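Local coordinates for encapsidation protein (Bacillus phage phi29, PDB 5HD9) that serves as the ATPase of the phage DNA packaging motor, probably coupling ATP hydrolysis to the movement of DNA into the capsid, at residues 43-48 with 89-94; 107-112 with 139-144; 111-116 with 151-156; 129-134 with 161-166. All blocks are in the same frame, centred on the assembly; numbering follows the deposited sequence.

Contact 1: 43-48 with 89-94; sequences GEQFIY and AGWAIP
Phe46 puts its CG in the crowded position between backbone N and carbonyl carbon (chi1 68°), which lays the ring over the next strand: Gly90 CA sits above the centre of one face, 4.2 Å from the Phe46 ring centroid, in a CH-pi contact. Trp91 keeps CG anti to its carbonyl carbon (chi1 -59°), so the six-membered half of the indole reaches back across 43-48. Gln45 OE1 lies at its edge, in plane, 3.6 Å from Trp91 CH2, with the amide turned 71° to the indole. That amide is fixed by its bonds from OE1 to Asn108 N and from NE2 to Leu88 O. Ile47 shares this side, CG1 resting 4.0 Å from Trp91 CE3 and CG2 3.8 Å from Ile93 CD1. The backbones are joined by four hydrogen bonds. Phe46 N to Ala89 O (3.1 Å) and Trp91 N to Phe46 O are bent; Tyr48 N to Trp91 O (2.8 Å) and Ile93 N to Tyr48 O (2.9 Å) are straighter. On its other edge strand 87-94 has a classic beta bulge, Ala89 and Gly90 together opposite Phe82 of strand 81-84; toward 45-48 it pairs in regular parallel fashion, in the central sheet of the ASCE fold.

Contact 2: 107-112 with 139-144; sequences PNVSTI and DTVFRN
Apolar packing carries most of this contact. Val109 and Ile112, on one strand, meet Val141 in the last turn of helix 130-141 and Phe142, the residue that leaves it. Val141 CG2, held in the crowded position between its backbone N and carbonyl carbon, lies 4.0 Å from Val109 CG1 and 3.8 Å from Ile112 CD1, so a single methyl fits against both strand side chains. The Phe142 ring is swung under the strand with CG anti to the carbonyl carbon (chi1 -70°). Its far end does the touching: Phe142 CZ packs 3.4 Å from Ile112 CD1, and Phe142 CE1 lies 3.8 Å from Val109 CG1, the valine crossing the phenylalanine at about a right angle. Val109 O comes up at the edge of the ring, near its plane. Leu137 and Met138, earlier on the helix, cover more of Ile112.

The polar part runs entirely through water, for no direct hydrogen bond joins the segments. Water 1 accepts from Val109 N at 2.8 Å and donates to Val141 O at 2.7 Å. Water 2 donates to Val109 O at 2.7 Å and to Val141 O at 3.1 Å, and also accepts from Arg143 N. Val141 O is therefore gripped by two waters at the helix end. Within the beta-alpha-beta unit of 109-115, 130-141 and 149-153, the helix terminus thus rests on the strand through hydrophobic side chains, while water 1 spans a donor and an acceptor too far apart to bond directly and water 2 donates to two carbonyl oxygens that could not bond each other.

Contact 3: 111-116 with 151-156; sequences TIVFDE and ICLSNA
The Phe114 ring meets Cys152 obliquely, neither squarely over a face nor at the edge: Cys152 SG is 5.2 Å from the ring centroid and 62° off its normal, a sulfur-aromatic contact. The sulfur also rests 3.9 Å from Phe114 CB. With CG anti to the backbone N, the ring leads away from 151-156 toward helix 130-141, where Leu134 packs on it. A second flat group, the Asp115 carboxylate, comes in from the opposite side of the sheet, its OD1 3.5 Å from Leu153 CB. A weak bond from Glu116 N to Asp115 OD1 (2.8 Å) helps fix its rotation, and Asp115 OD2 is hydrogen-bonded to Ser28 OG.

A run of hydrophobic strand residues ending in Asp115 and Glu116, with the aspartate bonded to a serine in what looks like a Walker A P-loop, is consistent with a Walker B motif. Strand 149-153 lies between this strand and 16-19, the one leading into the P-loop, the order that marks an ASCE ATPase. The first side-chain bond of Glu116, CA to CB, points away from 151-156, and its carboxylate forms a salt bridge with Arg50.

Three backbone bonds tie the strands. Ile151 N to Ile112 O is short, 2.7 Å, and straight at 170°. Phe114 N to Ile151 O and Leu153 N to Phe114 O are both 2.9 Å, each donor standing above the carbonyl plane. On the Asp115 side Val113 CG1 packs 4.0 Å from Leu153 CD1, and Met31 of helix 26-42 covers Val113 and Ile151. Past the strand, Ser154 OG accepts from Ala156 N in an ST turn.

Contact 4: 129-134 with 161-166; sequences NEVSAL and NPYFLF
Val131 is wedged between two aromatic rings, one methyl for each. Its CG2 stands over a face of Tyr163, 4.0 Å from the ring centroid, and its CG1 over a face of Phe166, 3.8 Å from that centroid; both are CH-pi contacts offset toward the rim. With CG1 anti to the backbone N, the valine points both methyls at the other helix, and Pro162 CB closes in on CG2. Leu134 CD2 touches Tyr163 CE2 at 3.6 Å, the leucine crossing the tyrosine at about a right angle. At the ring's tip Tyr163 OH donates to Glu130 OE1 at 2.7 Å, and the carboxylate oxygen receives it on its anti lone pair, with carboxylate and ring planes 58° apart.

Further out, Glu130 is held by a salt bridge from OE1 to Arg51 and a bond from Ile127 N to OE2. On the partner helix Asn161 is the N-cap: its OD1 accepts from Phe164 N at 3.2 Å and weakly from Tyr163 N, fixing the turn that presents the tyrosine. Asn161 ND2, bonded to Ser158 O, lies over the centre of the Phe164 ring. The helix segments cross at 85°, almost perpendicular.

With an arginine, a backbone N-H and a phenol all serving it, the buried Glu130 carboxylate is probably ionised, giving an otherwise hydrophobic helix crossing a fixed polar end.

Contacts 1 and 3 are strand pairings in the buried sheet, built on direct backbone hydrogen bonds; strand 45-50 of contact 1 bonds directly to strand 109-115 of contact 3, through Ile47 N to Thr111 O and Ile47 O to Val113 N. Contact 3 lies nearest the chain's centre and beside the likely nucleotide site. Contact 2, also buried, uses the earlier part of that same strand, sharing Thr111 and Ile112, but meets a helix end through methyls, a ring and water. Contact 4, the most peripheral and only partly buried, uses the other end of helix 130-141 and joins helix to helix. Phe114 of contact 3 packs against its Tyr163, Glu130 and Leu134.

Contact 1: 43-48 with 89-94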
loop_
_atom_site.group_PDB
_atom_site.type_symbol
_atom_site.label_atom_id
_atom_site.label_comp_id
_atom_site.label_asym_id
_atom_site.label_seq_id
_atom_site.Cartn_x
_atom_site.Cartn_y
_atom_site.Cartn_z
ATOM N N GLY A 43 15.080 -7.477 6.284
ATOM C CA GLY A 43 15.592 -7.061 4.989
ATOM C C GLY A 43 14.563 -7.153 3.877
ATOM O O GLY A 43 14.908 -7.103 2.694
ATOM N N GLU A 44 13.297 -7.303 4.254
ATOM C CA GLU A 44 12.202 -7.291 3.292
ATOM C C GLU A 44 12.029 -5.888 2.728
ATOM O O GLU A 44 11.961 -4.911 3.476
ATOM C CB GLU A 44 10.894 -7.756 3.941
ATOM C CG GLU A 44 10.931 -9.177 4.468
ATOM C CD GLU A 44 9.612 -9.604 5.098
ATOM O OE1 GLU A 44 8.629 -8.836 5.023
ATOM O OE2 GLU A 44 9.561 -10.709 5.676
ATOM N N GLN A 45 11.959 -5.792 1.406
ATOM C CA GLN A 45 11.814 -4.502 0.746
ATOM C C GLN A 45 10.349 -4.211 0.456
ATOM O O GLN A 45 9.492 -5.086 0.598
ATOM C CB GLN A 45 12.642 -4.475 -0.536
ATOM C CG GLN A 45 14.138 -4.550 -0.272
ATOM C CD GLN A 45 14.942 -4.840 -1.519
ATOM O OE1 GLN A 45 14.634 -5.764 -2.273
ATOM N NE2 GLN A 45 15.984 -4.049 -1.745
ATOM N N PHE A 46 10.056 -2.976 0.063
ATOM C CA PHE A 46 8.673 -2.572 -0.146
ATOM C C PHE A 46 8.531 -1.609 -1.312
ATOM O O PHE A 46 9.484 -0.923 -1.687
ATOM C CB PHE A 46 8.109 -1.935 1.125
ATOM C CG PHE A 46 8.733 -0.607 1.471
ATOM C CD1 PHE A 46 9.907 -0.545 2.200
ATOM C CD2 PHE A 46 8.135 0.579 1.075
ATOM C CE1 PHE A 46 10.481 0.675 2.520
ATOM C CE2 PHE A 46 8.703 1.802 1.391
ATOM C CZ PHE A 46 9.876 1.849 2.114
ATOM N N ILE A 47 7.330 -1.575 -1.883
ATOM C CA ILE A 47 7.014 -0.652 -2.961
ATOM C C ILE A 47 5.818 0.209 -2.578
ATOM O O ILE A 47 4.775 -0.297 -2.166
ATOM C CB ILE A 47 6.722 -1.391 -4.286
ATOM C CG1 ILE A 47 7.951 -2.201 -4.706
ATOM C CG2 ILE A 47 6.334 -0.391 -5.378
ATOM C CD1 ILE A 47 7.799 -2.951 -6.003
ATOM N N TYR A 48 6.001 1.517 -2.709
ATOM C CA TYR A 48 4.943 2.491 -2.490
ATOM C C TYR A 48 4.394 2.899 -3.854
ATOM O O TYR A 48 5.106 3.489 -4.669
ATOM C CB TYR A 48 5.480 3.695 -1.713
ATOM C CG TYR A 48 4.467 4.772 -1.393
ATOM C CD1 TYR A 48 3.385 4.513 -0.565
ATOM C CD2 TYR A 48 4.615 6.060 -1.892
ATOM C CE1 TYR A 48 2.464 5.501 -0.262
ATOM C CE2 TYR A 48 3.705 7.052 -1.594
ATOM C CZ TYR A 48 2.633 6.770 -0.779
ATOM O OH TYR A 48 1.727 7.762 -0.483
ATOM N N ALA A 89 15.980 -0.036 0.231
ATOM C CA ALA A 89 14.933 -0.690 1.009
ATOM C C ALA A 89 13.587 -0.669 0.291
ATOM O O ALA A 89 12.747 -1.540 0.514
ATOM C CB ALA A 89 14.809 -0.027 2.375
ATOM N N GLY A 90 13.374 0.319 -0.570
ATOM C CA GLY A 90 12.107 0.413 -1.267
ATOM C C GLY A 90 12.094 1.325 -2.476
ATOM O O GLY A 90 13.077 2.007 -2.770
ATOM N N TRP A 91 10.955 1.323 -3.167
ATOM C CA TRP A 91 10.747 2.110 -4.374
ATOM C C TRP A 91 9.397 2.809 -4.338
ATOM O O TRP A 91 8.420 2.255 -3.832
ATOM C CB TRP A 91 10.803 1.227 -5.625
ATOM C CG TRP A 91 12.087 0.490 -5.831
ATOM C CD1 TRP A 91 13.114 0.846 -6.657
ATOM C CD2 TRP A 91 12.478 -0.738 -5.213
ATOM N NE1 TRP A 91 14.122 -0.084 -6.590
ATOM C CE2 TRP A 91 13.754 -1.070 -5.707
ATOM C CE3 TRP A 91 11.870 -1.594 -4.287
ATOM C CZ2 TRP A 91 14.436 -2.212 -5.307
ATOM C CZ3 TRP A 91 12.549 -2.730 -3.891
ATOM C CH2 TRP A 91 13.818 -3.029 -4.401
ATOM N N ALA A 92 9.350 4.018 -4.886
ATOM C CA ALA A 92 8.087 4.690 -5.169
ATOM C C ALA A 92 7.808 4.562 -6.663
ATOM O O ALA A 92 8.634 4.961 -7.482
ATOM C CB ALA A 92 8.140 6.150 -4.752
ATOM N N ILE A 93 6.655 3.997 -7.013
ATOM C CA ILE A 93 6.331 3.719 -8.410
ATOM C C ILE A 93 4.998 4.337 -8.817
ATOM O O ILE A 93 3.975 4.063 -8.192
ATOM C CB ILE A 93 6.292 2.195 -8.673
ATOM C CG1 ILE A 93 7.708 1.626 -8.551
ATOM C CG2 ILE A 93 5.696 1.893 -10.054
ATOM C CD1 ILE A 93 7.838 0.152 -8.860
ATOM N N PRO A 94 5.002 5.170 -9.875
ATOM C CA PRO A 94 3.718 5.582 -10.439
ATOM C C PRO A 94 3.163 4.456 -11.299
ATOM O O PRO A 94 3.837 4.038 -12.238
ATOM C CB PRO A 94 4.068 6.816 -11.287
ATOM C CG PRO A 94 5.559 7.056 -11.088
ATOM C CD PRO A 94 6.126 5.761 -10.620
#

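Contact 2: 107-112 with 139-144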
loop_
_atom_site.group_PDB
_atom_site.type_symbol
_atom_site.label_atom_id
_atom_site.label_comp_id
_atom_site.label_asym_id
_atom_site.label_seq_id
_atom_site.Cartn_x
_atom_site.Cartn_y
_atom_site.Cartn_z
ATOM N N PRO A 107 14.854 -7.198 -5.709
ATOM C CA PRO A 107 15.347 -8.472 -5.168
ATOM C C PRO A 107 14.464 -9.154 -4.120
ATOM O O PRO A 107 14.346 -10.376 -4.172
ATOM C CB PRO A 107 16.691 -8.081 -4.537
ATOM C CG PRO A 107 17.095 -6.835 -5.244
ATOM C CD PRO A 107 15.819 -6.107 -5.479
ATOM N N ASN A 108 13.876 -8.407 -3.188
ATOM C CA ASN A 108 13.220 -9.031 -2.039
ATOM C C ASN A 108 12.018 -8.247 -1.519
ATOM O O ASN A 108 11.916 -7.973 -0.324
ATOM C CB ASN A 108 14.243 -9.220 -0.914
ATOM C CG ASN A 108 13.746 -10.140 0.188
ATOM O OD1 ASN A 108 12.975 -11.066 -0.058
ATOM N ND2 ASN A 108 14.188 -9.883 1.414
ATOM N N VAL A 109 11.105 -7.898 -2.417
ATOM C CA VAL A 109 9.900 -7.169 -2.038
ATOM C C VAL A 109 8.879 -8.126 -1.428
ATOM O O VAL A 109 8.630 -9.199 -1.972
ATOM C CB VAL A 109 9.275 -6.444 -3.252
ATOM C CG1 VAL A 109 7.963 -5.764 -2.869
ATOM C CG2 VAL A 109 10.256 -5.427 -3.824
ATOM N N SER A 110 8.295 -7.738 -0.296
ATOM C CA SER A 110 7.250 -8.544 0.335
ATOM C C SER A 110 6.001 -7.723 0.659
ATOM O O SER A 110 4.955 -8.287 0.969
ATOM C CB SER A 110 7.779 -9.204 1.611
ATOM O OG SER A 110 7.827 -8.281 2.684
ATOM N N THR A 111 6.106 -6.400 0.592
ATOM C CA THR A 111 4.953 -5.538 0.829
ATOM C C THR A 111 4.821 -4.467 -0.247
ATOM O O THR A 111 5.799 -3.806 -0.606
ATOM C CB THR A 111 5.027 -4.852 2.212
ATOM O OG1 THR A 111 5.075 -5.848 3.242
ATOM C CG2 THR A 111 3.807 -3.971 2.441
ATOM N N ILE A 112 3.600 -4.315 -0.755
ATOM C CA ILE A 112 3.247 -3.221 -1.651
ATOM C C ILE A 112 2.145 -2.391 -1.005
ATOM O O ILE A 112 1.123 -2.935 -0.584
ATOM C CB ILE A 112 2.756 -3.722 -3.028
ATOM C CG1 ILE A 112 3.842 -4.548 -3.719
ATOM C CG2 ILE A 112 2.337 -2.540 -3.911
ATOM C CD1 ILE A 112 3.332 -5.379 -4.889
ATOM N N ASP A 139 2.957 -9.801 -9.534
ATOM C CA ASP A 139 3.603 -11.037 -9.964
ATOM C C ASP A 139 5.083 -10.810 -10.256
ATOM O O ASP A 139 5.903 -11.706 -10.058
ATOM C CB ASP A 139 2.922 -11.616 -11.206
ATOM C CG ASP A 139 2.119 -12.877 -10.910
ATOM O OD1 ASP A 139 2.412 -13.591 -9.926
ATOM O OD2 ASP A 139 1.191 -13.166 -11.685
ATOM N N THR A 140 5.424 -9.616 -10.728
ATOM C CA THR A 140 6.809 -9.312 -11.064
ATOM C C THR A 140 7.699 -9.318 -9.818
ATOM O O THR A 140 8.797 -9.875 -9.842
ATOM C CB THR A 140 6.934 -7.943 -11.777
ATOM O OG1 THR A 140 6.247 -7.989 -13.032
ATOM C CG2 THR A 140 8.396 -7.587 -12.030
ATOM N N VAL A 141 7.227 -8.707 -8.733
ATOM C CA VAL A 141 8.074 -8.496 -7.559
ATOM C C VAL A 141 7.852 -9.519 -6.441
ATOM O O VAL A 141 8.735 -9.712 -5.603
ATOM C CB VAL A 141 7.881 -7.071 -6.978
ATOM C CG1 VAL A 141 8.187 -6.026 -8.040
ATOM C CG2 VAL A 141 6.474 -6.878 -6.413
ATOM N N PHE A 142 6.692 -10.172 -6.424
ATOM C CA PHE A 142 6.434 -11.235 -5.447
ATOM C C PHE A 142 6.838 -12.593 -6.004
ATOM O O PHE A 142 6.295 -13.061 -7.005
ATOM C CB PHE A 142 4.958 -11.269 -5.030
ATOM C CG PHE A 142 4.528 -10.096 -4.184
ATOM C CD1 PHE A 142 5.459 -9.304 -3.528
ATOM C CD2 PHE A 142 3.185 -9.794 -4.041
ATOM C CE1 PHE A 142 5.056 -8.234 -2.752
ATOM C CE2 PHE A 142 2.778 -8.725 -3.264
ATOM C CZ PHE A 142 3.715 -7.945 -2.619
ATOM N N ARG A 143 7.797 -13.222 -5.333
ATOM C CA ARG A 143 8.330 -14.509 -5.755
ATOM C C ARG A 143 7.309 -15.627 -5.568
ATOM O O ARG A 143 7.205 -16.533 -6.397
ATOM C CB ARG A 143 9.602 -14.826 -4.973
ATOM C CG ARG A 143 10.383 -16.000 -5.515
ATOM C CD ARG A 143 11.732 -15.557 -6.046
ATOM N NE ARG A 143 12.610 -16.695 -6.293
ATOM C CZ ARG A 143 13.936 -16.634 -6.301
ATOM N NH1 ARG A 143 14.560 -15.484 -6.068
ATOM N NH2 ARG A 143 14.641 -17.729 -6.537
ATOM N N ASN A 144 6.567 -15.567 -4.466
ATOM C CA ASN A 144 5.479 -16.507 -4.225
ATOM C C ASN A 144 4.448 -15.921 -3.259
ATOM O O ASN A 144 4.528 -14.751 -2.892
ATOM C CB ASN A 144 6.026 -17.836 -3.697
ATOM C CG ASN A 144 6.905 -17.669 -2.475
ATOM O OD1 ASN A 144 6.624 -16.858 -1.593
ATOM N ND2 ASN A 144 7.984 -18.440 -2.422
HETATM O O HOH W 1 11.245 -9.061 -4.966
HETATM O O HOH W 2 9.425 -11.471 -3.113
#

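Contact 3: 111-116 with 151-156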
loop_
_atom_site.group_PDB
_atom_site.type_symbol
_atom_site.label_atom_id
_atom_site.label_comp_id
_atom_site.label_asym_id
_atom_site.label_seq_id
_atom_site.Cartn_x
_atom_site.Cartn_y
_atom_site.Cartn_z
ATOM N N THR A 111 6.106 -6.400 0.592
ATOM C CA THR A 111 4.953 -5.538 0.829
ATOM C C THR A 111 4.821 -4.467 -0.247
ATOM O O THR A 111 5.799 -3.806 -0.606
ATOM C CB THR A 111 5.027 -4.852 2.212
ATOM O OG1 THR A 111 5.075 -5.848 3.242
ATOM C CG2 THR A 111 3.807 -3.971 2.441
ATOM N N ILE A 112 3.600 -4.315 -0.755
ATOM C CA ILE A 112 3.247 -3.221 -1.651
ATOM C C ILE A 112 2.145 -2.391 -1.005
ATOM O O ILE A 112 1.123 -2.935 -0.584
ATOM C CB ILE A 112 2.756 -3.722 -3.028
ATOM C CG1 ILE A 112 3.842 -4.548 -3.719
ATOM C CG2 ILE A 112 2.337 -2.540 -3.911
ATOM C CD1 ILE A 112 3.332 -5.379 -4.889
ATOM N N VAL A 113 2.356 -1.082 -0.933
ATOM C CA VAL A 113 1.343 -0.174 -0.411
ATOM C C VAL A 113 0.882 0.777 -1.510
ATOM O O VAL A 113 1.654 1.586 -2.022
ATOM C CB VAL A 113 1.863 0.623 0.794
ATOM C CG1 VAL A 113 0.788 1.570 1.316
ATOM C CG2 VAL A 113 2.302 -0.331 1.893
ATOM N N PHE A 114 -0.392 0.654 -1.863
ATOM C CA PHE A 114 -1.007 1.456 -2.908
ATOM C C PHE A 114 -1.965 2.439 -2.253
ATOM O O PHE A 114 -3.114 2.107 -1.981
ATOM C CB PHE A 114 -1.730 0.547 -3.909
ATOM C CG PHE A 114 -2.274 1.257 -5.125
ATOM C CD1 PHE A 114 -2.207 2.638 -5.258
ATOM C CD2 PHE A 114 -2.860 0.525 -6.142
ATOM C CE1 PHE A 114 -2.717 3.270 -6.382
ATOM C CE2 PHE A 114 -3.371 1.152 -7.268
ATOM C CZ PHE A 114 -3.299 2.525 -7.387
ATOM N N ASP A 115 -1.488 3.651 -1.999
ATOM C CA ASP A 115 -2.290 4.636 -1.289
ATOM C C ASP A 115 -3.208 5.386 -2.250
ATOM O O ASP A 115 -2.852 5.626 -3.408
ATOM C CB ASP A 115 -1.390 5.613 -0.533
ATOM C CG ASP A 115 -2.127 6.356 0.569
ATOM O OD1 ASP A 115 -3.323 6.078 0.794
ATOM O OD2 ASP A 115 -1.501 7.214 1.226
ATOM N N GLU A 116 -4.391 5.743 -1.751
ATOM C CA GLU A 116 -5.404 6.457 -2.524
ATOM C C GLU A 116 -5.749 5.737 -3.829
ATOM O O GLU A 116 -5.725 6.339 -4.903
ATOM C CB GLU A 116 -4.931 7.883 -2.811
ATOM C CG GLU A 116 -4.526 8.645 -1.555
ATOM C CD GLU A 116 -4.359 10.136 -1.781
ATOM O OE1 GLU A 116 -4.750 10.633 -2.858
ATOM O OE2 GLU A 116 -3.835 10.814 -0.872
ATOM N N ILE A 151 -1.331 -3.924 -0.048
ATOM C CA ILE A 151 -2.314 -3.236 0.779
ATOM C C ILE A 151 -2.702 -1.919 0.119
ATOM O O ILE A 151 -1.874 -1.023 -0.044
ATOM C CB ILE A 151 -1.779 -2.988 2.201
ATOM C CG1 ILE A 151 -1.400 -4.320 2.858
ATOM C CG2 ILE A 151 -2.827 -2.285 3.050
ATOM C CD1 ILE A 151 -0.296 -4.213 3.864
ATOM N N CYS A 152 -3.970 -1.823 -0.269
ATOM C CA CYS A 152 -4.492 -0.637 -0.933
ATOM C C CYS A 152 -5.304 0.195 0.052
ATOM O O CYS A 152 -6.166 -0.336 0.748
ATOM C CB CYS A 152 -5.345 -1.035 -2.138
ATOM S SG CYS A 152 -4.469 -2.099 -3.316
ATOM N N LEU A 153 -5.017 1.494 0.105
ATOM C CA LEU A 153 -5.659 2.397 1.055
ATOM C C LEU A 153 -6.463 3.486 0.352
ATOM O O LEU A 153 -6.073 3.974 -0.711
ATOM C CB LEU A 153 -4.615 3.059 1.955
ATOM C CG LEU A 153 -3.514 2.187 2.559
ATOM C CD1 LEU A 153 -2.460 3.079 3.190
ATOM C CD2 LEU A 153 -4.082 1.221 3.584
ATOM N N SER A 154 -7.575 3.880 0.963
ATOM C CA SER A 154 -8.364 5.000 0.461
ATOM C C SER A 154 -9.205 5.627 1.562
ATOM O O SER A 154 -9.706 4.930 2.446
ATOM C CB SER A 154 -9.273 4.552 -0.684
ATOM O OG SER A 154 -10.099 5.619 -1.117
ATOM N N ASN A 155 -9.352 6.947 1.502
ATOM C CA ASN A 155 -10.260 7.659 2.388
ATOM C C ASN A 155 -11.688 7.525 1.880
ATOM O O ASN A 155 -12.649 7.789 2.602
ATOM C CB ASN A 155 -9.875 9.137 2.504
ATOM C CG ASN A 155 -8.431 9.340 2.932
ATOM O OD1 ASN A 155 -7.677 10.055 2.273
ATOM N ND2 ASN A 155 -8.042 8.718 4.041
ATOM N N ALA A 156 -11.816 7.114 0.623
ATOM C CA ALA A 156 -13.119 6.900 0.015
ATOM C C ALA A 156 -13.647 5.525 0.377
ATOM O O ALA A 156 -12.943 4.702 0.962
ATOM C CB ALA A 156 -13.037 7.049 -1.492
#

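Contact 4: 129-134 with 161-166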
loop_
_atom_site.group_PDB
_atom_site.type_symbol
_atom_site.label_atom_id
_atom_site.label_comp_id
_atom_site.label_asym_id
_atom_site.label_seq_id
_atom_site.Cartn_x
_atom_site.Cartn_y
_atom_site.Cartn_z
ATOM N N ASN A 129 -7.117 -0.791 -18.123
ATOM C CA ASN A 129 -6.653 -2.090 -17.645
ATOM C C ASN A 129 -5.694 -1.919 -16.474
ATOM O O ASN A 129 -4.660 -2.584 -16.394
ATOM C CB ASN A 129 -5.977 -2.869 -18.774
ATOM C CG ASN A 129 -6.896 -3.092 -19.958
ATOM O OD1 ASN A 129 -7.213 -2.160 -20.696
ATOM N ND2 ASN A 129 -7.326 -4.335 -20.148
ATOM N N GLU A 130 -6.048 -1.010 -15.572
ATOM C CA GLU A 130 -5.220 -0.706 -14.412
ATOM C C GLU A 130 -5.058 -1.909 -13.494
ATOM O O GLU A 130 -3.984 -2.131 -12.941
ATOM C CB GLU A 130 -5.819 0.460 -13.628
ATOM C CG GLU A 130 -5.016 0.865 -12.412
ATOM C CD GLU A 130 -5.673 1.987 -11.640
ATOM O OE1 GLU A 130 -5.818 1.858 -10.405
ATOM O OE2 GLU A 130 -6.044 3.001 -12.270
ATOM N N VAL A 131 -6.123 -2.685 -13.324
ATOM C CA VAL A 131 -6.079 -3.814 -12.401
ATOM C C VAL A 131 -5.059 -4.836 -12.890
ATOM O O VAL A 131 -4.308 -5.400 -12.095
ATOM C CB VAL A 131 -7.459 -4.479 -12.242
ATOM C CG1 VAL A 131 -7.385 -5.652 -11.272
ATOM C CG2 VAL A 131 -8.481 -3.462 -11.758
ATOM N N SER A 132 -5.023 -5.056 -14.200
ATOM C CA SER A 132 -4.022 -5.931 -14.800
ATOM C C SER A 132 -2.613 -5.385 -14.570
ATOM O O SER A 132 -1.670 -6.151 -14.355
ATOM C CB SER A 132 -4.282 -6.099 -16.299
ATOM O OG SER A 132 -5.511 -6.766 -16.525
ATOM N N ALA A 133 -2.470 -4.063 -14.606
ATOM C CA ALA A 133 -1.169 -3.435 -14.384
ATOM C C ALA A 133 -0.663 -3.686 -12.963
ATOM O O ALA A 133 0.502 -4.045 -12.772
ATOM C CB ALA A 133 -1.242 -1.936 -14.661
ATOM N N LEU A 134 -1.525 -3.493 -11.966
ATOM C CA LEU A 134 -1.142 -3.757 -10.582
ATOM C C LEU A 134 -0.837 -5.231 -10.418
ATOM O O LEU A 134 0.132 -5.612 -9.764
ATOM C CB LEU A 134 -2.242 -3.350 -9.599
ATOM C CG LEU A 134 -1.871 -3.547 -8.122
ATOM C CD1 LEU A 134 -0.742 -2.611 -7.729
ATOM C CD2 LEU A 134 -3.068 -3.346 -7.211
ATOM N N ASN A 161 -15.705 -0.055 -7.349
ATOM C CA ASN A 161 -14.519 0.454 -8.021
ATOM C C ASN A 161 -13.916 -0.665 -8.870
ATOM O O ASN A 161 -14.290 -1.825 -8.712
ATOM C CB ASN A 161 -13.509 0.978 -6.998
ATOM C CG ASN A 161 -12.900 -0.127 -6.157
ATOM O OD1 ASN A 161 -11.991 -0.828 -6.596
ATOM N ND2 ASN A 161 -13.396 -0.281 -4.935
ATOM N N PRO A 162 -12.984 -0.327 -9.774
ATOM C CA PRO A 162 -12.472 -1.326 -10.720
ATOM C C PRO A 162 -11.921 -2.586 -10.055
ATOM O O PRO A 162 -12.096 -3.677 -10.597
ATOM C CB PRO A 162 -11.358 -0.573 -11.452
ATOM C CG PRO A 162 -11.731 0.863 -11.334
ATOM C CD PRO A 162 -12.370 0.996 -9.990
ATOM N N TYR A 163 -11.278 -2.442 -8.901
ATOM C CA TYR A 163 -10.682 -3.585 -8.221
ATOM C C TYR A 163 -11.755 -4.500 -7.641
ATOM O O TYR A 163 -11.703 -5.715 -7.823
ATOM C CB TYR A 163 -9.714 -3.110 -7.131
ATOM C CG TYR A 163 -8.502 -2.425 -7.717
ATOM C CD1 TYR A 163 -8.521 -1.070 -8.014
ATOM C CD2 TYR A 163 -7.352 -3.144 -8.012
ATOM C CE1 TYR A 163 -7.423 -0.446 -8.570
ATOM C CE2 TYR A 163 -6.249 -2.529 -8.566
ATOM C CZ TYR A 163 -6.289 -1.181 -8.844
ATOM O OH TYR A 163 -5.195 -0.565 -9.401
ATOM N N PHE A 164 -12.737 -3.923 -6.957
ATOM C CA PHE A 164 -13.813 -4.725 -6.386
ATOM C C PHE A 164 -14.600 -5.417 -7.499
ATOM O O PHE A 164 -14.965 -6.590 -7.384
ATOM C CB PHE A 164 -14.750 -3.864 -5.534
ATOM C CG PHE A 164 -14.136 -3.363 -4.251
ATOM C CD1 PHE A 164 -12.776 -3.473 -4.013
ATOM C CD2 PHE A 164 -14.934 -2.785 -3.275
ATOM C CE1 PHE A 164 -12.223 -3.008 -2.832
ATOM C CE2 PHE A 164 -14.387 -2.320 -2.095
ATOM C CZ PHE A 164 -13.030 -2.433 -1.873
ATOM N N LEU A 165 -14.858 -4.685 -8.578
ATOM C CA LEU A 165 -15.577 -5.238 -9.718
ATOM C C LEU A 165 -14.786 -6.370 -10.365
ATOM O O LEU A 165 -15.331 -7.434 -10.658
ATOM C CB LEU A 165 -15.863 -4.150 -10.751
ATOM C CG LEU A 165 -16.812 -3.029 -10.328
ATOM C CD1 LEU A 165 -16.888 -1.973 -11.419
ATOM C CD2 LEU A 165 -18.195 -3.574 -10.012
ATOM N N PHE A 166 -13.497 -6.133 -10.580
ATOM C CA PHE A 166 -12.646 -7.085 -11.287
ATOM C C PHE A 166 -12.569 -8.409 -10.530
ATOM O O PHE A 166 -12.698 -9.479 -11.122
ATOM C CB PHE A 166 -11.244 -6.494 -11.486
ATOM C CG PHE A 166 -10.351 -7.316 -12.374
ATOM C CD1 PHE A 166 -9.656 -8.401 -11.868
ATOM C CD2 PHE A 166 -10.200 -6.994 -13.712
ATOM C CE1 PHE A 166 -8.832 -9.152 -12.685
ATOM C CE2 PHE A 166 -9.378 -7.743 -14.531
ATOM C CZ PHE A 166 -8.692 -8.822 -14.017
#